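Local coordinates for protein short chain dehydrogenase (Salmonella typhi, PDB 3G1T) that probably catalyses NAD(P)-dependent oxidation or reduction, as do other members of the short-chain dehydrogenase family, at residues I26-A31 / A55-D60. Numbering follows the deposited sequence.
Sequences IGREAA and AQHIAD
Ile58 reaches across to Ala31 with the far end of its longer branch, and this apolar touch lies at the buried level of the interface. The methyl Ile58 CD1 rests 4.2 Å from Ala31 CB and also lies against the backbone of the same alanine, 3.8 Å from Ala31 O. With CG1 anti to the carbonyl carbon (chi1 -73°) and the branch then extended (chi2 162°), the delta methyl is placed against Ala31. A small residue suits position 31, where the CA atoms of Ala31 and Ile58 stand 8.2 Å apart: its single methyl leaves room for the longer isoleucine branch and also packs on Val41 and Leu43 of strand 40-45. Ile58 also packs against Leu32 and Ala35 of helix 25-36.

The two helices, 25-36 and 48-62, belong to the Rossmann fold of short-chain dehydrogenases. The first follows strand 16-19 and the second follows strand 40-45, adjacent parallel strands of the central sheet; the right-handed beta-alpha-beta crossovers characteristic of this fold set such helices side by side on one face.

A polar pair occupies the more open margin. The extended chain of Arg28, from CG to NE, carries the guanidinium across to His57, and the two side chains meet at about a right angle. Arg28 NH2 arrives at the edge of the imidazole near the ring plane, 3.3 Å from His57 ND1 and 3.4 Å from His57 CE1, while the guanidinium and ring planes are turned 52° apart. The histidine offers this margin a flat ring with polar edge atoms and also packs against Leu32 and Arg36.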
loop_
_atom_site.group_PDB
_atom_site.type_symbol
_atom_site.label_atom_id
_atom_site.label_comp_id
_atom_site.label_asym_id
_atom_site.label_seq_id
_atom_site.Cartn_x
_atom_site.Cartn_y
_atom_site.Cartn_z
ATOM N N ILE A 26 -3.630 -21.335 -7.391
ATOM C CA ILE A 26 -2.629 -21.643 -6.386
ATOM C C ILE A 26 -3.325 -21.958 -5.049
ATOM O O ILE A 26 -2.883 -22.842 -4.283
ATOM C CB ILE A 26 -1.678 -20.413 -6.217
ATOM C CG1 ILE A 26 -0.802 -20.273 -7.458
ATOM C CG2 ILE A 26 -0.790 -20.637 -5.003
ATOM C CD1 ILE A 26 -0.090 -18.947 -7.559
ATOM N N GLY A 27 -4.432 -21.241 -4.795
ATOM C CA GLY A 27 -5.264 -21.467 -3.548
ATOM C C GLY A 27 -5.849 -22.872 -3.465
ATOM O O GLY A 27 -5.704 -23.591 -2.469
ATOM N N ARG A 28 -6.486 -23.317 -4.530
ATOM C CA ARG A 28 -6.929 -24.717 -4.600
ATOM C C ARG A 28 -5.786 -25.745 -4.454
ATOM O O ARG A 28 -5.940 -26.749 -3.691
ATOM C CB ARG A 28 -7.638 -24.916 -5.948
ATOM C CG ARG A 28 -7.905 -26.343 -6.281
ATOM C CD ARG A 28 -8.546 -26.433 -7.704
ATOM N NE ARG A 28 -8.873 -27.822 -7.958
ATOM C CZ ARG A 28 -7.992 -28.703 -8.432
ATOM N NH1 ARG A 28 -6.747 -28.312 -8.714
ATOM N NH2 ARG A 28 -8.360 -29.986 -8.650
ATOM N N GLU A 29 -4.653 -25.509 -5.161
ATOM C CA GLU A 29 -3.444 -26.350 -5.037
ATOM C C GLU A 29 -2.936 -26.434 -3.618
ATOM O O GLU A 29 -2.621 -27.504 -3.118
ATOM C CB GLU A 29 -2.288 -25.867 -5.928
ATOM C CG GLU A 29 -1.248 -26.950 -6.220
ATOM C CD GLU A 29 -1.818 -28.109 -7.079
ATOM O OE1 GLU A 29 -2.761 -27.871 -7.854
ATOM O OE2 GLU A 29 -1.315 -29.225 -6.999
ATOM N N ALA A 30 -2.850 -25.295 -2.933
ATOM C CA ALA A 30 -2.338 -25.326 -1.566
ATOM C C ALA A 30 -3.328 -26.070 -0.640
ATOM O O ALA A 30 -2.912 -26.855 0.215
ATOM C CB ALA A 30 -2.048 -23.907 -1.099
ATOM N N ALA A 31 -4.622 -25.867 -0.833
ATOM C CA ALA A 31 -5.622 -26.616 -0.011
ATOM C C ALA A 31 -5.466 -28.166 -0.178
ATOM O O ALA A 31 -5.368 -28.950 0.789
ATOM C CB ALA A 31 -7.011 -26.149 -0.300
ATOM N N ALA A 55 -13.585 -28.994 -1.805
ATOM C CA ALA A 55 -13.720 -29.735 -0.546
ATOM C C ALA A 55 -14.041 -31.218 -0.804
ATOM O O ALA A 55 -13.606 -32.060 -0.052
ATOM C CB ALA A 55 -14.772 -29.115 0.354
ATOM N N GLN A 56 -14.862 -31.500 -1.834
ATOM C CA GLN A 56 -15.243 -32.881 -2.192
ATOM C C GLN A 56 -14.042 -33.670 -2.720
ATOM O O GLN A 56 -13.882 -34.841 -2.435
ATOM C CB GLN A 56 -16.385 -32.886 -3.222
ATOM C CG GLN A 56 -17.660 -32.162 -2.733
ATOM C CD GLN A 56 -18.897 -33.058 -2.514
ATOM O OE1 GLN A 56 -20.035 -32.568 -2.543
ATOM N NE2 GLN A 56 -18.668 -34.364 -2.265
ATOM N N HIS A 57 -13.166 -32.981 -3.443
ATOM C CA HIS A 57 -11.945 -33.587 -3.964
ATOM C C HIS A 57 -11.086 -33.995 -2.760
ATOM O O HIS A 57 -10.617 -35.113 -2.705
ATOM C CB HIS A 57 -11.263 -32.586 -4.942
ATOM C CG HIS A 57 -10.016 -33.091 -5.631
ATOM N ND1 HIS A 57 -9.466 -32.441 -6.718
ATOM C CD2 HIS A 57 -9.235 -34.182 -5.422
ATOM C CE1 HIS A 57 -8.375 -33.078 -7.122
ATOM N NE2 HIS A 57 -8.219 -34.146 -6.364
ATOM N N ILE A 58 -10.940 -33.127 -1.754
ATOM C CA ILE A 58 -10.114 -33.445 -0.573
ATOM C C ILE A 58 -10.800 -34.610 0.172
ATOM O O ILE A 58 -10.109 -35.555 0.591
ATOM C CB ILE A 58 -9.920 -32.180 0.343
ATOM C CG1 ILE A 58 -8.954 -31.170 -0.290
ATOM C CG2 ILE A 58 -9.473 -32.542 1.829
ATOM C CD1 ILE A 58 -9.043 -29.719 0.331
ATOM N N ALA A 59 -12.133 -34.548 0.313
ATOM C CA ALA A 59 -12.911 -35.625 0.983
ATOM C C ALA A 59 -12.726 -36.951 0.284
ATOM O O ALA A 59 -12.477 -37.975 0.942
ATOM C CB ALA A 59 -14.366 -35.305 1.079
ATOM N N ASP A 60 -12.767 -36.913 -1.045
ATOM C CA ASP A 60 -12.476 -38.138 -1.853
ATOM C C ASP A 60 -11.093 -38.724 -1.614
ATOM O O ASP A 60 -10.877 -39.931 -1.796
ATOM C CB ASP A 60 -12.627 -37.882 -3.340
ATOM C CG ASP A 60 -14.059 -37.615 -3.744
ATOM O OD1 ASP A 60 -14.950 -37.911 -2.928
ATOM O OD2 ASP A 60 -14.260 -37.100 -4.872
#